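Local atomic coordinates of RNA methyltransferase, TrmH family (Porphyromonas gingivalis, PDB entry 2I6D), a protein that probably binds RNA and transfers methyl groups to it as a knotted methyltransferase of the TrmH (SpoU) family. Residues Gln187-Ala192 / Leu224-Ser229; Pro97-Glu102 / Thr160-Thr165; Met47-Ala52 / Phe73-Ile78; Pro195-Pro200 / Ser251-Arg256; Thr168-Arg173 / Ala217-Asp222. All blocks are in the same frame, centred on the assembly; numbering follows the deposited sequence. Where two conformers were deposited one is given.

Contact 1. Residues Gln187-Ala192 / Leu224-Ser229; sequences QSLYEA and LTIPAS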
# COMPACT_ATOMS: atom_id res chain seq x y z
N GLN A 187 -0.00 -18.36 19.94
CA GLN A 187 -0.10 -17.68 21.23
C GLN A 187 -1.08 -16.50 21.17
O GLN A 187 -1.01 -15.71 20.25
CB GLN A 187 1.27 -17.14 21.61
CG GLN A 187 1.28 -16.44 22.97
CD GLN A 187 2.68 -16.16 23.46
OE1 GLN A 187 3.58 -15.90 22.67
NE2 GLN A 187 2.85 -16.18 24.77
N SER A 188 -1.96 -16.37 22.16
CA SER A 188 -2.83 -15.19 22.22
C SER A 188 -1.98 -13.93 22.12
O SER A 188 -0.99 -13.79 22.85
CB SER A 188 -3.62 -15.12 23.53
OG SER A 188 -4.22 -13.84 23.64
N LEU A 189 -2.36 -13.01 21.23
CA LEU A 189 -1.65 -11.73 21.07
C LEU A 189 -1.66 -10.89 22.36
O LEU A 189 -0.81 -10.02 22.53
CB LEU A 189 -2.22 -10.90 19.90
CG LEU A 189 -3.38 -9.93 20.14
CD1 LEU A 189 -3.45 -8.87 19.06
CD2 LEU A 189 -4.70 -10.66 20.24
N TYR A 190 -2.63 -11.13 23.23
CA TYR A 190 -2.68 -10.44 24.52
C TYR A 190 -1.67 -10.97 25.53
O TYR A 190 -1.33 -10.26 26.47
CB TYR A 190 -4.09 -10.49 25.11
CG TYR A 190 -5.12 -9.99 24.12
CD1 TYR A 190 -4.94 -8.77 23.45
CD2 TYR A 190 -6.25 -10.72 23.85
CE1 TYR A 190 -5.87 -8.32 22.51
CE2 TYR A 190 -7.19 -10.28 22.94
CZ TYR A 190 -6.99 -9.08 22.27
OH TYR A 190 -7.96 -8.67 21.35
N GLU A 191 -1.21 -12.20 25.33
CA GLU A 191 -0.25 -12.84 26.24
C GLU A 191 1.20 -12.76 25.74
O GLU A 191 2.13 -12.96 26.51
CB GLU A 191 -0.63 -14.31 26.49
CG GLU A 191 -2.04 -14.48 27.03
CD GLU A 191 -2.43 -15.94 27.28
OE1 GLU A 191 -1.78 -16.87 26.75
OE2 GLU A 191 -3.42 -16.15 28.00
N ALA A 192 1.38 -12.48 24.45
CA ALA A 192 2.71 -12.47 23.89
C ALA A 192 3.41 -11.19 24.33
O ALA A 192 2.81 -10.13 24.25
CB ALA A 192 2.62 -12.55 22.35
N LEU A 224 1.12 -15.75 16.44
CA LEU A 224 0.13 -15.01 17.20
C LEU A 224 -1.29 -15.35 16.73
O LEU A 224 -1.54 -15.57 15.53
CB LEU A 224 0.33 -13.49 17.03
CG LEU A 224 1.74 -12.97 17.37
CD1 LEU A 224 1.80 -11.47 17.10
CD2 LEU A 224 2.04 -13.25 18.86
N THR A 225 -2.22 -15.33 17.67
CA THR A 225 -3.61 -15.56 17.35
C THR A 225 -4.45 -14.49 18.04
O THR A 225 -4.11 -14.04 19.14
CB THR A 225 -4.06 -16.95 17.82
OG1 THR A 225 -3.16 -17.93 17.31
CG2 THR A 225 -5.44 -17.28 17.31
N ILE A 226 -5.55 -14.10 17.41
CA ILE A 226 -6.56 -13.28 18.06
C ILE A 226 -7.66 -14.22 18.51
O ILE A 226 -8.38 -14.79 17.69
CB ILE A 226 -7.14 -12.22 17.08
CG1 ILE A 226 -6.01 -11.35 16.49
CG2 ILE A 226 -8.23 -11.39 17.79
CD1 ILE A 226 -6.45 -10.51 15.27
N PRO A 227 -7.81 -14.38 19.82
CA PRO A 227 -8.73 -15.39 20.35
C PRO A 227 -10.19 -15.07 20.00
O PRO A 227 -10.60 -13.90 20.04
CB PRO A 227 -8.53 -15.31 21.87
CG PRO A 227 -7.30 -14.45 22.08
CD PRO A 227 -7.15 -13.59 20.88
N ALA A 228 -10.95 -16.10 19.64
CA ALA A 228 -12.40 -15.97 19.49
C ALA A 228 -13.06 -16.27 20.81
O ALA A 228 -12.56 -17.07 21.61
CB ALA A 228 -12.93 -16.91 18.42
N SER A 229 -14.20 -15.63 21.05
CA SER A 229 -14.92 -15.84 22.30
C SER A 229 -16.40 -15.73 22.12
O SER A 229 -17.09 -15.18 22.98
CB SER A 229 -14.45 -14.83 23.36
OG SER A 229 -14.65 -13.51 22.89
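Leu224 reaches across to Gln187 and Ala192 where two parallel strand ends run out of the sheet. Its CB lies 4.1 Å from Gln187 O. From there CG stands anti to the carbonyl carbon, beside the backbone N (chi1 -55°), and of the two methyls it is CD2 that does the touching. Leu224 CD2, on the sheet face it shares with Gln187, meets Ala192 CB at 3.6 Å and lies farther, at 4.2 Å, from Gln187 O. Two backbone hydrogen bonds fix the pairing: Thr225 N donates to Gln187 O and Leu189 N to Thr225 O, each 2.9 Å long. Past Ser188 the chain turns away; Ser188 OG accepts from Tyr190 N in an ST turn, and the same hydroxyl oxygen lies 3.5 Å from Pro227 CG. Tyr190 CE2 approaches Pro227 CD at 3.9 Å, the two side chains crossing obliquely. The Leu189 side chain was deposited in two conformers; in one of them CD2 is near Thr225 O, Pro227 CD and Ile226 CG1, contacts that are therefore less certain. Trp253 of helix 242-255 packs on Leu224, and Ile248 of the same helix on Ile226. The pairing of strands 187-188 and 222-225 forms the edge of the parallel sheet in the SpoU methyltransferase domain, an alpha/beta fold of the SPOUT class.

Contact 2. Residues Pro97-Glu102 / Thr160-Thr165; sequences PEPVVE and TPLKNT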
# COMPACT_ATOMS: atom_id res chain seq x y z
N PRO A 97 12.59 -0.66 -4.04
CA PRO A 97 13.61 -0.67 -3.00
C PRO A 97 13.92 -2.05 -2.42
O PRO A 97 13.09 -2.97 -2.49
CB PRO A 97 13.00 0.25 -1.93
CG PRO A 97 11.50 0.00 -2.05
CD PRO A 97 11.24 -0.41 -3.49
N GLU A 98 15.13 -2.19 -1.89
CA GLU A 98 15.43 -3.24 -0.95
C GLU A 98 14.38 -3.14 0.16
O GLU A 98 13.99 -2.02 0.55
CB GLU A 98 16.81 -3.00 -0.33
CG GLU A 98 17.83 -4.05 -0.62
CD GLU A 98 17.33 -5.44 -0.33
OE1 GLU A 98 16.96 -5.73 0.85
OE2 GLU A 98 17.32 -6.24 -1.30
N PRO A 99 13.87 -4.28 0.65
CA PRO A 99 12.99 -4.16 1.82
C PRO A 99 13.78 -3.68 3.03
O PRO A 99 14.91 -4.11 3.25
CB PRO A 99 12.52 -5.60 2.05
CG PRO A 99 13.53 -6.46 1.39
CD PRO A 99 14.00 -5.68 0.19
N VAL A 100 13.16 -2.80 3.81
CA VAL A 100 13.76 -2.17 4.95
C VAL A 100 12.86 -2.48 6.15
O VAL A 100 11.62 -2.48 6.02
CB VAL A 100 13.89 -0.62 4.69
CG1 VAL A 100 14.08 0.16 5.99
CG2 VAL A 100 15.03 -0.33 3.69
N VAL A 101 13.47 -2.81 7.29
CA VAL A 101 12.72 -2.92 8.57
C VAL A 101 13.01 -1.68 9.40
O VAL A 101 14.15 -1.46 9.80
CB VAL A 101 13.08 -4.19 9.41
CG1 VAL A 101 12.18 -4.28 10.68
CG2 VAL A 101 12.93 -5.47 8.61
N GLU A 102 12.00 -0.85 9.68
CA GLU A 102 12.19 0.28 10.60
C GLU A 102 10.95 0.25 11.48
O GLU A 102 9.88 0.61 11.02
CB GLU A 102 12.33 1.63 9.88
CG GLU A 102 13.64 1.75 9.07
CD GLU A 102 13.75 2.99 8.17
OE1 GLU A 102 14.91 3.48 8.04
OE2 GLU A 102 12.73 3.45 7.57
N THR A 160 6.75 -2.10 -0.41
CA THR A 160 7.87 -2.78 -1.04
C THR A 160 7.43 -4.12 -1.60
O THR A 160 7.25 -5.05 -0.85
CB THR A 160 9.07 -2.98 -0.06
OG1 THR A 160 9.51 -1.70 0.42
CG2 THR A 160 10.25 -3.65 -0.78
N PRO A 161 7.24 -4.21 -2.92
CA PRO A 161 7.01 -5.54 -3.50
C PRO A 161 8.26 -6.40 -3.33
O PRO A 161 9.37 -5.97 -3.67
CB PRO A 161 6.75 -5.24 -4.99
CG PRO A 161 6.43 -3.75 -5.03
CD PRO A 161 7.20 -3.13 -3.94
N LEU A 162 8.11 -7.62 -2.81
CA LEU A 162 9.28 -8.45 -2.55
C LEU A 162 9.58 -9.36 -3.73
O LEU A 162 8.66 -9.82 -4.40
CB LEU A 162 9.10 -9.31 -1.30
CG LEU A 162 8.86 -8.63 0.05
CD1 LEU A 162 8.80 -9.67 1.15
CD2 LEU A 162 9.98 -7.66 0.36
N LYS A 163 10.87 -9.59 -3.98
CA LYS A 163 11.32 -10.52 -5.00
C LYS A 163 11.16 -11.96 -4.50
O LYS A 163 10.72 -12.86 -5.25
CB LYS A 163 12.81 -10.30 -5.29
CG LYS A 163 13.18 -9.02 -6.01
CD LYS A 163 14.65 -9.08 -6.43
CE LYS A 163 15.16 -7.73 -6.90
NZ LYS A 163 14.80 -6.66 -5.92
N ASN A 164 11.57 -12.20 -3.26
CA ASN A 164 11.60 -13.55 -2.71
C ASN A 164 11.29 -13.42 -1.25
O ASN A 164 12.20 -13.21 -0.43
CB ASN A 164 12.97 -14.21 -2.90
CG ASN A 164 13.00 -15.71 -2.48
OD1 ASN A 164 12.20 -16.18 -1.68
ND2 ASN A 164 13.97 -16.43 -3.02
N THR A 165 10.01 -13.54 -0.93
CA THR A 165 9.51 -13.38 0.45
C THR A 165 10.27 -14.25 1.45
O THR A 165 10.72 -13.78 2.49
CB THR A 165 8.00 -13.74 0.54
OG1 THR A 165 7.27 -12.92 -0.37
CG2 THR A 165 7.47 -13.56 1.95
O HOH W 1 12.40 -5.49 -3.15
O HOH W 2 15.85 -5.85 -3.61
O HOH W 3 11.14 -1.32 2.50
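Pro97 and Thr160 slide past each other in opposite directions, the proline CG coming to 3.6 Å from Thr160 OG1. The two branches of the threonine are split between tasks. With CG2 anti to the backbone N, that methyl lies 3.4 Å from Pro97 O and also meets Pro99 CA at 3.8 Å; OG1, beside the backbone N, is bound to a water that in turn accepts from Val100 N. Pro99 crosses Leu162 obliquely, and its CB and CG both lean on one leucine methyl, CD2, with CB the nearer at 3.7 Å. This places the linker that leads from strand 87-92 into strand 104-109 over strand 158-161, an outermost strand of the parallel sheet of the SpoU methyltransferase domain. Trp133 on the adjoining strand 131-134 touches both Pro99 and Thr160. Direct polar bonds between the segments are replaced by water bridges. One water donates to Pro97 O at 2.7 Å and to Pro161 O at 3.1 Å, tying carbonyl to carbonyl. Another donates to Glu98 OE2 and accepts from Lys163 NZ; the two charged atoms, 5.3 Å apart from OE2 to NZ, are not in contact, but the water joins them and their opposite charges probably attract.

Contact 3. Residues Met47-Ala52 / Phe73-Ile78; sequences MLVGTA and FDFKRI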
# COMPACT_ATOMS: atom_id res chain seq x y z
N MSE A 47 3.86 14.45 -14.90
CA MSE A 47 2.78 15.10 -15.62
C MSE A 47 1.65 15.45 -14.65
O MSE A 47 1.36 14.68 -13.73
CB MSE A 47 2.27 14.18 -16.73
CG MSE A 47 0.98 14.61 -17.37
SE MSE A 47 0.63 13.60 -19.04
CE MSE A 47 1.47 14.82 -20.28
N LEU A 48 1.04 16.61 -14.86
CA LEU A 48 -0.07 17.07 -14.02
C LEU A 48 -1.08 17.73 -14.94
O LEU A 48 -0.77 18.68 -15.64
CB LEU A 48 0.43 18.04 -12.95
CG LEU A 48 -0.60 18.50 -11.92
CD1 LEU A 48 -1.11 17.31 -11.08
CD2 LEU A 48 0.00 19.58 -11.03
N VAL A 49 -2.30 17.21 -14.94
CA VAL A 49 -3.33 17.62 -15.90
C VAL A 49 -4.55 17.99 -15.06
O VAL A 49 -4.98 17.21 -14.20
CB VAL A 49 -3.65 16.45 -16.81
CG1 VAL A 49 -4.88 16.68 -17.61
CG2 VAL A 49 -2.46 16.20 -17.75
N GLY A 50 -5.08 19.19 -15.25
CA GLY A 50 -6.24 19.57 -14.47
C GLY A 50 -6.84 20.86 -14.96
O GLY A 50 -6.29 21.53 -15.82
N THR A 51 -7.98 21.22 -14.38
CA THR A 51 -8.58 22.51 -14.65
C THR A 51 -7.80 23.56 -13.88
O THR A 51 -7.15 23.25 -12.88
CB THR A 51 -10.04 22.56 -14.18
OG1 THR A 51 -10.10 22.21 -12.78
CG2 THR A 51 -10.90 21.60 -14.99
N ALA A 52 -7.87 24.81 -14.35
CA ALA A 52 -7.18 25.94 -13.70
C ALA A 52 -7.42 25.98 -12.19
O ALA A 52 -6.48 26.21 -11.42
CB ALA A 52 -7.60 27.28 -14.36
N PHE A 73 -13.63 20.01 -20.62
CA PHE A 73 -12.94 18.75 -20.88
C PHE A 73 -13.58 17.62 -20.07
O PHE A 73 -13.84 17.78 -18.89
CB PHE A 73 -11.45 18.83 -20.51
CG PHE A 73 -10.71 17.52 -20.70
CD1 PHE A 73 -10.17 17.19 -21.93
CD2 PHE A 73 -10.56 16.63 -19.64
CE1 PHE A 73 -9.49 15.98 -22.12
CE2 PHE A 73 -9.87 15.41 -19.81
CZ PHE A 73 -9.34 15.09 -21.07
N ASP A 74 -13.82 16.49 -20.72
CA ASP A 74 -14.44 15.35 -20.06
C ASP A 74 -13.39 14.40 -19.50
O ASP A 74 -12.80 13.60 -20.23
CB ASP A 74 -15.35 14.61 -21.04
CG ASP A 74 -16.17 13.54 -20.37
OD1 ASP A 74 -15.85 13.16 -19.22
OD2 ASP A 74 -17.14 13.05 -21.00
N PHE A 75 -13.21 14.44 -18.18
CA PHE A 75 -12.19 13.59 -17.55
C PHE A 75 -12.41 12.09 -17.71
O PHE A 75 -11.46 11.33 -17.54
CB PHE A 75 -11.95 13.97 -16.08
CG PHE A 75 -10.95 15.09 -15.93
CD1 PHE A 75 -11.34 16.42 -16.15
CD2 PHE A 75 -9.61 14.82 -15.67
CE1 PHE A 75 -10.43 17.46 -16.07
CE2 PHE A 75 -8.69 15.86 -15.59
CZ PHE A 75 -9.12 17.20 -15.79
N LYS A 76 -13.63 11.67 -18.04
CA LYS A 76 -13.86 10.25 -18.37
C LYS A 76 -13.01 9.81 -19.56
O LYS A 76 -12.85 8.61 -19.79
CB LYS A 76 -15.34 9.94 -18.62
CG LYS A 76 -16.22 10.15 -17.39
CD LYS A 76 -17.72 9.94 -17.67
CE LYS A 76 -18.52 10.15 -16.38
NZ LYS A 76 -19.96 9.74 -16.53
N ARG A 77 -12.48 10.77 -20.32
CA ARG A 77 -11.62 10.43 -21.45
C ARG A 77 -10.31 9.81 -20.98
O ARG A 77 -9.70 9.01 -21.71
CB ARG A 77 -11.35 11.65 -22.33
CG ARG A 77 -12.58 12.10 -23.09
CD ARG A 77 -12.40 13.50 -23.67
NE ARG A 77 -11.47 13.47 -24.79
CZ ARG A 77 -11.00 14.55 -25.39
NH1 ARG A 77 -11.33 15.77 -24.97
NH2 ARG A 77 -10.19 14.40 -26.43
N ILE A 78 -9.91 10.14 -19.75
CA ILE A 78 -8.61 9.71 -19.21
C ILE A 78 -8.68 8.99 -17.84
O ILE A 78 -7.76 8.25 -17.48
CB ILE A 78 -7.61 10.89 -19.18
CG1 ILE A 78 -8.15 12.04 -18.32
CG2 ILE A 78 -7.23 11.32 -20.62
CD1 ILE A 78 -7.13 13.13 -18.02
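Phe75 meets strand 45-51 by its outer ring atoms. The van der Waals contacts are fairly loose: Phe75 CZ lies 4.0 Å from Gly50 CA, and CE2 turns a C-H edge to the carbonyl oxygen Val49 O at 4.2 Å, both partners sitting near the ring plane. Thr51 CG2 approaches CE1 obliquely. The apolar part is carried by Val49 CG1, which touches Ile78 CD1 at 4.2 Å and, a little farther off, Phe75 CE2. Within 73-78, Phe73 CD2 stands 3.5 Å above one face of the Phe75 ring, offset toward the rim, and Phe75 CD1 lies at the edge of the Phe73 ring. Polar bonds shape the loop itself: Asp74 OD1 accepts from Lys76 N at 2.9 Å in an Asx turn, and backbone bonds from Arg77 N to Asp74 O and from Ile78 N to Phe75 O wind the short 3-10 segment. Leu69, Pro84 and Pro86 also touch Phe75, and Ile10 of helix 7-15 touches Ile78. The 3-10 segment thus closes over a central strand of the mixed four-stranded sheet in the MRM3-like substrate-binding domain.

Contact 4. Residues Pro195-Pro200 / Ser251-Arg256; sequences PNFTEP and SEWRRR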
# COMPACT_ATOMS: atom_id res chain seq x y z
N PRO A 195 7.65 -6.36 21.17
CA PRO A 195 8.57 -5.23 21.22
C PRO A 195 7.81 -3.93 21.06
O PRO A 195 6.66 -3.93 20.60
CB PRO A 195 9.49 -5.45 19.99
CG PRO A 195 9.13 -6.78 19.42
CD PRO A 195 7.75 -7.08 19.88
N ASN A 196 8.43 -2.82 21.46
CA ASN A 196 7.81 -1.50 21.23
C ASN A 196 7.64 -1.31 19.73
O ASN A 196 8.40 -1.84 18.93
CB ASN A 196 8.71 -0.39 21.79
CG ASN A 196 8.06 0.99 21.72
OD1 ASN A 196 8.04 1.65 20.67
ND2 ASN A 196 7.55 1.46 22.85
N PHE A 197 6.66 -0.49 19.36
CA PHE A 197 6.39 -0.17 17.95
C PHE A 197 7.62 0.31 17.18
O PHE A 197 7.75 0.04 15.97
CB PHE A 197 5.31 0.92 17.90
CG PHE A 197 4.40 0.79 16.73
CD1 PHE A 197 3.18 0.14 16.87
CD2 PHE A 197 4.74 1.33 15.49
CE1 PHE A 197 2.29 0.04 15.80
CE2 PHE A 197 3.87 1.21 14.39
CZ PHE A 197 2.64 0.55 14.56
N THR A 198 8.53 1.01 17.85
CA THR A 198 9.72 1.54 17.18
C THR A 198 10.85 0.53 17.03
O THR A 198 11.86 0.81 16.38
CB THR A 198 10.30 2.72 17.94
OG1 THR A 198 10.55 2.32 19.29
CG2 THR A 198 9.33 3.88 17.91
N GLU A 199 10.70 -0.64 17.65
CA GLU A 199 11.73 -1.68 17.55
C GLU A 199 11.51 -2.53 16.31
O GLU A 199 10.39 -2.67 15.86
CB GLU A 199 11.72 -2.56 18.78
CG GLU A 199 12.13 -1.81 20.05
CD GLU A 199 12.14 -2.71 21.27
OE1 GLU A 199 13.14 -3.42 21.47
OE2 GLU A 199 11.16 -2.69 22.04
N PRO A 200 12.60 -3.06 15.73
CA PRO A 200 12.46 -3.86 14.51
C PRO A 200 11.67 -5.16 14.74
O PRO A 200 11.93 -5.91 15.67
CB PRO A 200 13.92 -4.14 14.10
CG PRO A 200 14.72 -4.00 15.35
CD PRO A 200 14.01 -2.93 16.15
N SER A 251 -3.18 -2.11 16.60
CA SER A 251 -3.71 -1.39 17.77
C SER A 251 -3.01 -1.87 19.03
O SER A 251 -2.48 -1.07 19.80
CB SER A 251 -5.24 -1.53 17.92
OG SER A 251 -5.68 -1.16 19.23
N GLU A 252 -2.99 -3.18 19.21
CA GLU A 252 -2.41 -3.77 20.41
C GLU A 252 -0.89 -3.47 20.51
O GLU A 252 -0.38 -3.18 21.60
CB GLU A 252 -2.69 -5.27 20.37
CG GLU A 252 -2.28 -6.09 21.52
CD GLU A 252 -2.82 -5.64 22.90
OE1 GLU A 252 -3.77 -4.82 23.05
OE2 GLU A 252 -2.24 -6.14 23.85
N TRP A 253 -0.19 -3.54 19.38
CA TRP A 253 1.24 -3.22 19.34
C TRP A 253 1.44 -1.78 19.83
O TRP A 253 2.33 -1.52 20.63
CB TRP A 253 1.78 -3.34 17.91
CG TRP A 253 3.03 -4.17 17.78
CD1 TRP A 253 4.34 -3.76 17.97
CD2 TRP A 253 3.10 -5.52 17.34
NE1 TRP A 253 5.21 -4.80 17.67
CE2 TRP A 253 4.47 -5.89 17.30
CE3 TRP A 253 2.12 -6.48 16.99
CZ2 TRP A 253 4.89 -7.16 16.91
CZ3 TRP A 253 2.55 -7.74 16.59
CH2 TRP A 253 3.92 -8.06 16.55
N ARG A 254 0.61 -0.87 19.34
CA ARG A 254 0.67 0.57 19.71
C ARG A 254 0.20 0.88 21.14
O ARG A 254 0.80 1.70 21.86
CB ARG A 254 -0.13 1.38 18.68
CG ARG A 254 -0.29 2.90 19.00
CD ARG A 254 1.03 3.61 19.05
NE ARG A 254 1.65 3.82 17.74
CZ ARG A 254 2.93 4.14 17.56
NH1 ARG A 254 3.40 4.34 16.33
NH2 ARG A 254 3.74 4.28 18.62
N ARG A 255 -0.85 0.20 21.59
CA ARG A 255 -1.31 0.35 22.97
C ARG A 255 -0.18 0.12 23.96
O ARG A 255 -0.08 0.81 24.96
CB ARG A 255 -2.42 -0.67 23.27
CG ARG A 255 -3.01 -0.56 24.69
CD ARG A 255 -3.97 -1.70 24.98
NE ARG A 255 -3.35 -3.02 25.10
CZ ARG A 255 -2.71 -3.46 26.18
NH1 ARG A 255 -2.56 -2.67 27.24
NH2 ARG A 255 -2.18 -4.68 26.20
N ARG A 256 0.66 -0.88 23.68
CA ARG A 256 1.75 -1.23 24.61
C ARG A 256 3.01 -0.37 24.47
O ARG A 256 4.00 -0.57 25.21
CB ARG A 256 2.13 -2.68 24.40
CG ARG A 256 1.00 -3.56 24.71
CD ARG A 256 1.47 -4.94 24.95
NE ARG A 256 0.52 -5.89 24.42
CZ ARG A 256 0.80 -7.17 24.24
NH1 ARG A 256 1.99 -7.62 24.55
NH2 ARG A 256 -0.12 -7.97 23.75
O HOH W 4 4.21 -3.21 21.80
O HOH W 5 7.91 -3.66 16.91
O HOH W 6 6.95 -1.29 24.38
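Arg254 leaves helix 242-255 with CG anti to the backbone N (chi1 174°), then bends at chi2 and chi3, and this folded chain brings its guanidinium flat onto the Phe197 ring. The planes are 17° apart and their centres 4.0 Å, a stacked cation-pi pair with CZ over the ring face. NH1 comes closest, 3.4 Å from Phe197 CD2 and displaced toward the rim, while it also hydrogen bonds to Phe127 O, so the stacked group is held by a polar bond as well. Trp253 approaches the same phenyl ring differently: its CB lies 3.9 Å from Phe197 CD1, and the indole and phenyl planes stand at 90° in an oblique pairing. Farther along the indole, NE1 and CZ2 are each 4.1 Å from Pro195 CD. The indole N-H is taken up by a water, 3.0 Å from NE1, which donates to Asn196 O and Glu199 O. A second water links Pro195 O to Trp253 O. Asn196 OD1 accepts from both Thr198 N and Thr198 OG1, the first an Asx turn that shapes the type I beta turn from Asn196 to Glu199. Phe127 and Leu104 also touch Phe197. The turn leading into strand 201-206 is thereby packed on the C-terminal helix, which lies against the parallel sheet of the SPOUT fold, whose C-terminal part is characteristically tied in a trefoil knot.

Contact 5. Residues Thr168-Arg173 / Ala217-Asp222; sequences TLAYFR and AAEITD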
# COMPACT_ATOMS: atom_id res chain seq x y z
N THR A 168 13.92 -13.21 1.96
CA THR A 168 13.91 -12.00 2.75
C THR A 168 13.61 -12.28 4.21
O THR A 168 14.32 -11.78 5.10
CB THR A 168 12.86 -11.01 2.20
OG1 THR A 168 13.30 -10.58 0.92
CG2 THR A 168 12.72 -9.79 3.11
N LEU A 169 12.56 -13.06 4.49
CA LEU A 169 12.27 -13.42 5.86
C LEU A 169 13.43 -14.19 6.51
O LEU A 169 13.80 -13.91 7.64
CB LEU A 169 11.00 -14.27 5.95
CG LEU A 169 9.68 -13.53 5.85
CD1 LEU A 169 8.54 -14.55 6.05
CD2 LEU A 169 9.58 -12.37 6.86
N ALA A 170 13.98 -15.15 5.79
CA ALA A 170 15.08 -15.95 6.31
C ALA A 170 16.25 -15.04 6.66
O ALA A 170 16.85 -15.15 7.72
CB ALA A 170 15.49 -16.99 5.33
N TYR A 171 16.52 -14.08 5.78
CA TYR A 171 17.64 -13.18 5.95
C TYR A 171 17.48 -12.29 7.21
O TYR A 171 18.39 -12.21 8.05
CB TYR A 171 17.80 -12.33 4.69
CG TYR A 171 18.83 -11.23 4.78
CD1 TYR A 171 20.20 -11.54 4.84
CD2 TYR A 171 18.44 -9.90 4.77
CE1 TYR A 171 21.15 -10.54 4.91
CE2 TYR A 171 19.39 -8.88 4.83
CZ TYR A 171 20.73 -9.21 4.91
OH TYR A 171 21.65 -8.20 4.97
N PHE A 172 16.34 -11.63 7.32
CA PHE A 172 16.08 -10.77 8.49
C PHE A 172 15.97 -11.57 9.77
O PHE A 172 16.48 -11.14 10.82
CB PHE A 172 14.87 -9.87 8.25
CG PHE A 172 15.18 -8.73 7.36
CD1 PHE A 172 16.04 -7.72 7.79
CD2 PHE A 172 14.70 -8.68 6.07
CE1 PHE A 172 16.35 -6.64 6.95
CE2 PHE A 172 15.00 -7.61 5.22
CZ PHE A 172 15.82 -6.59 5.66
N ARG A 173 15.38 -12.76 9.66
CA ARG A 173 15.27 -13.67 10.80
C ARG A 173 16.65 -14.08 11.34
O ARG A 173 16.88 -14.11 12.56
CB ARG A 173 14.43 -14.92 10.44
CG ARG A 173 14.28 -15.90 11.60
CD ARG A 173 13.63 -17.25 11.22
NE ARG A 173 14.17 -17.86 10.01
CZ ARG A 173 15.27 -18.62 9.93
NH1 ARG A 173 15.99 -18.88 11.02
NH2 ARG A 173 15.65 -19.11 8.76
N ALA A 217 5.31 -19.72 6.53
CA ALA A 217 5.07 -20.08 7.93
C ALA A 217 6.34 -20.71 8.54
O ALA A 217 6.63 -20.49 9.72
CB ALA A 217 3.87 -21.03 8.06
N ALA A 218 7.10 -21.45 7.74
CA ALA A 218 8.35 -22.04 8.23
C ALA A 218 9.39 -21.00 8.68
O ALA A 218 10.27 -21.32 9.47
CB ALA A 218 8.96 -23.00 7.19
N GLU A 219 9.28 -19.76 8.22
CA GLU A 219 10.22 -18.72 8.60
C GLU A 219 9.76 -17.88 9.80
O GLU A 219 10.47 -16.96 10.22
CB GLU A 219 10.46 -17.77 7.42
CG GLU A 219 11.09 -18.45 6.21
CD GLU A 219 12.47 -19.05 6.49
OE1 GLU A 219 13.20 -18.60 7.41
OE2 GLU A 219 12.83 -19.99 5.77
N ILE A 220 8.57 -18.17 10.31
CA ILE A 220 7.96 -17.40 11.40
C ILE A 220 8.56 -17.83 12.73
O ILE A 220 8.65 -19.03 13.00
CB ILE A 220 6.45 -17.69 11.49
CG1 ILE A 220 5.73 -17.43 10.15
CG2 ILE A 220 5.84 -16.98 12.66
CD1 ILE A 220 5.65 -16.03 9.67
N THR A 221 8.96 -16.86 13.55
CA THR A 221 9.55 -17.21 14.86
C THR A 221 8.51 -17.28 15.97
O THR A 221 8.67 -18.02 16.92
CB THR A 221 10.71 -16.28 15.29
OG1 THR A 221 10.26 -14.92 15.37
CG2 THR A 221 11.85 -16.38 14.32
N ASP A 222 7.43 -16.53 15.81
CA ASP A 222 6.45 -16.33 16.87
C ASP A 222 5.04 -16.28 16.26
O ASP A 222 4.67 -15.31 15.60
CB ASP A 222 6.73 -15.01 17.60
CG ASP A 222 8.09 -15.00 18.30
OD1 ASP A 222 8.11 -15.35 19.49
OD2 ASP A 222 9.13 -14.70 17.67
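The Arg173 guanidinium receives Glu219 OE1 at its edge, 14° out of its plane, while Ala170 O lies 4.1 Å above one face, toward the rim. Guanidinium and carboxylate planes are 30° apart. The grip is side-on and both nitrogens use one oxygen: NH2, at 2.8 Å, meets the syn lone pair of Glu219 OE1, while NE, at 2.9 Å, meets that oxygen nearly along its C-O axis. The arginine chain is extended until it bends at chi3 (46°), which carries NE toward the glutamate. Nonpolar atoms line the approach: Leu169 CB meets Glu219 CB at 3.8 Å, Ala170 CB lies 3.5 Å from Glu219 OE1, and Arg173 CD touches Thr221 CG2. Leu169 also packs on Val179, Ile202 and Val204 of the parallel sheet. The salt bridge joins helix 165-174 to the turn before strand 222-225. Two donors on OE1 would probably favour the charged form of Glu219, whereas Glu219 O, 3.3 Å from Arg173 CD, is buried without a hydrogen-bonding partner in the model, a probable desolvation cost beside the salt bridge.

In the fold
Contacts 1, 4 and 5 lie in the methyltransferase part of the chain, and contact 2 packs the incoming linker on its sheet. Contact 3 stands apart in the MRM3-like domain, its centre 49 Å from that of contact 1 and 34 Å from that of contact 2. Contacts 1 and 2 sit at the two outermost strands of the parallel sheet, their centres 27 Å apart. Contact 4 adjoins contact 1, where Arg256 NH1 lies 2.7 Å from Ala192 O in a probable hydrogen bond. Between contacts 5 and 2, Thr168 packs on Pro99, and Phe172 on Pro99 and Val101, while Val101 also meets Pro200 of contact 4. Segments 217-222 and 224-229 adjoin in sequence, linking contacts 5 and 1.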